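Enoyl-CoA hydratase subunit I (Geobacillus kaustophilus, PDB 2PBP) probably catalyses the reversible hydration of enoyl-CoA thioesters in beta-oxidation-type pathways. Local coordinates at residues 99-104 with 185-190. Numbering follows the deposited sequence.
Sequences IAAVNG and LLMEET
Ile99 opens the contact by laying its CG2 methyl alongside that of Thr190, with 3.9 Å between the two CG2 atoms. Beta-branching suits it: CG2, anti to the backbone N, faces Thr190, while CG1, beside the N, carries CD1 away from the helix.

Ala101, the next residue on this face of the strand, lies at the centre. Its single methyl suits the place, because the helix backbone comes close here: the CA atoms of Ala101 and Thr190 are 6.5 Å apart. The CB of Ala101 meets Thr190 OG1 at 3.7 Å, Met187 SD at 4.0 Å and Leu186 CG at 4.2 Å. Met187, unbranched and flexible, reaches it by bending at chi2 and chi3. A hydroxyl is tolerated in this apolar setting because Thr190 OG1 donates to Leu186 O (2.8 Å) from above the carbonyl plane, and that oxygen also accepts from Thr190 N.

Val102 points away from the helix and packs on Phe62 and Ile120; its carbonyl group lies against Leu186 CD2. Leu186 has CG anti to the backbone N (chi1 177°), which extends its branched end to the strand's terminus, where CD2 presses on Asn103 CA at 3.4 Å. Asn103 suits the turn: OD1 accepts from Gly57 N and ND2 donates to Ala61 O.

No hydrogen bond crosses the interface; strand 99-102 and helix 186-190 run nearly antiparallel (162°), axes 9.0 Å apart. Thr190 also touches Val54 and Val121 on the flanking strands, as in the helix-covered sheet of the crotonase fold.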
loop_
_atom_site.group_PDB
_atom_site.type_symbol
_atom_site.label_atom_id
_atom_site.label_comp_id
_atom_site.label_asym_id
_atom_site.label_seq_id
_atom_site.Cartn_x
_atom_site.Cartn_y
_atom_site.Cartn_z
ATOM N N ILE A 99 15.585 -7.105 -0.834
ATOM C CA ILE A 99 15.745 -6.127 -1.902
ATOM C C ILE A 99 16.476 -6.752 -3.081
ATOM O O ILE A 99 17.467 -7.462 -2.906
ATOM C CB ILE A 99 16.571 -4.910 -1.428
ATOM C CG1 ILE A 99 15.907 -4.264 -0.211
ATOM C CG2 ILE A 99 16.721 -3.903 -2.577
ATOM C CD1 ILE A 99 14.416 -4.012 -0.252
ATOM N N ALA A 100 15.986 -6.486 -4.285
ATOM C CA ALA A 100 16.632 -7.004 -5.475
ATOM C C ALA A 100 17.419 -5.871 -6.113
ATOM O O ALA A 100 16.868 -4.810 -6.384
ATOM C CB ALA A 100 15.592 -7.538 -6.463
ATOM N N ALA A 101 18.714 -6.091 -6.313
ATOM C CA ALA A 101 19.565 -5.108 -6.973
ATOM C C ALA A 101 19.730 -5.675 -8.379
ATOM O O ALA A 101 20.620 -6.485 -8.632
ATOM C CB ALA A 101 20.918 -5.008 -6.276
ATOM N N VAL A 102 18.848 -5.262 -9.283
ATOM C CA VAL A 102 18.867 -5.768 -10.650
ATOM C C VAL A 102 19.912 -5.061 -11.507
ATOM O O VAL A 102 19.698 -3.953 -11.995
ATOM C CB VAL A 102 17.467 -5.643 -11.279
ATOM C CG1 VAL A 102 17.431 -6.353 -12.631
ATOM C CG2 VAL A 102 16.432 -6.263 -10.340
ATOM N N ASN A 103 21.045 -5.738 -11.674
ATOM C CA ASN A 103 22.197 -5.239 -12.420
ATOM C C ASN A 103 22.123 -5.400 -13.931
ATOM O O ASN A 103 23.007 -4.925 -14.645
ATOM C CB ASN A 103 23.454 -5.948 -11.931
ATOM C CG ASN A 103 23.331 -7.455 -12.021
ATOM O OD1 ASN A 103 22.538 -8.064 -11.298
ATOM N ND2 ASN A 103 24.102 -8.065 -12.918
ATOM N N GLY A 104 21.090 -6.077 -14.421
ATOM C CA GLY A 104 20.966 -6.277 -15.853
ATOM C C GLY A 104 19.709 -7.034 -16.225
ATOM O O GLY A 104 18.652 -6.809 -15.641
ATOM N N LEU A 185 26.780 2.545 -9.822
ATOM C CA LEU A 185 26.290 3.047 -8.539
ATOM C C LEU A 185 25.242 2.129 -7.916
ATOM O O LEU A 185 24.837 2.330 -6.773
ATOM C CB LEU A 185 25.673 4.439 -8.713
ATOM C CG LEU A 185 26.588 5.567 -9.189
ATOM C CD1 LEU A 185 25.774 6.843 -9.376
ATOM C CD2 LEU A 185 27.697 5.778 -8.176
ATOM N N LEU A 186 24.808 1.121 -8.666
ATOM C CA LEU A 186 23.776 0.200 -8.193
ATOM C C LEU A 186 24.005 -0.416 -6.811
ATOM O O LEU A 186 23.174 -0.257 -5.913
ATOM C CB LEU A 186 23.559 -0.923 -9.215
ATOM C CG LEU A 186 22.547 -1.990 -8.783
ATOM C CD1 LEU A 186 21.186 -1.342 -8.552
ATOM C CD2 LEU A 186 22.456 -3.071 -9.838
ATOM N N MET A 187 25.115 -1.127 -6.635
ATOM C CA MET A 187 25.386 -1.765 -5.348
ATOM C C MET A 187 25.568 -0.761 -4.223
ATOM O O MET A 187 25.060 -0.958 -3.117
ATOM C CB MET A 187 26.615 -2.675 -5.439
ATOM C CG MET A 187 26.371 -3.947 -6.238
ATOM S SD MET A 187 24.854 -4.808 -5.725
ATOM C CE MET A 187 25.312 -5.378 -4.102
ATOM N N GLU A 188 26.294 0.317 -4.502
ATOM C CA GLU A 188 26.525 1.348 -3.501
ATOM C C GLU A 188 25.191 1.908 -3.017
ATOM O O GLU A 188 24.950 2.021 -1.811
ATOM C CB GLU A 188 27.360 2.479 -4.095
ATOM C CG GLU A 188 27.589 3.637 -3.150
ATOM C CD GLU A 188 28.153 4.851 -3.860
ATOM O OE1 GLU A 188 29.164 4.699 -4.574
ATOM O OE2 GLU A 188 27.586 5.952 -3.702
ATOM N N GLU A 189 24.326 2.260 -3.962
ATOM C CA GLU A 189 23.020 2.811 -3.619
ATOM C C GLU A 189 22.136 1.790 -2.906
ATOM O O GLU A 189 21.460 2.126 -1.934
ATOM C CB GLU A 189 22.309 3.321 -4.875
ATOM C CG GLU A 189 22.957 4.556 -5.491
ATOM C CD GLU A 189 22.956 5.748 -4.548
ATOM O OE1 GLU A 189 21.880 6.074 -4.007
ATOM O OE2 GLU A 189 24.028 6.361 -4.352
ATOM N N THR A 190 22.140 0.552 -3.386
ATOM C CA THR A 190 21.324 -0.495 -2.771
ATOM C C THR A 190 21.775 -0.774 -1.339
ATOM O O THR A 190 20.949 -0.903 -0.438
ATOM C CB THR A 190 21.384 -1.814 -3.574
ATOM O OG1 THR A 190 20.942 -1.578 -4.917
ATOM C CG2 THR A 190 20.481 -2.864 -2.937
#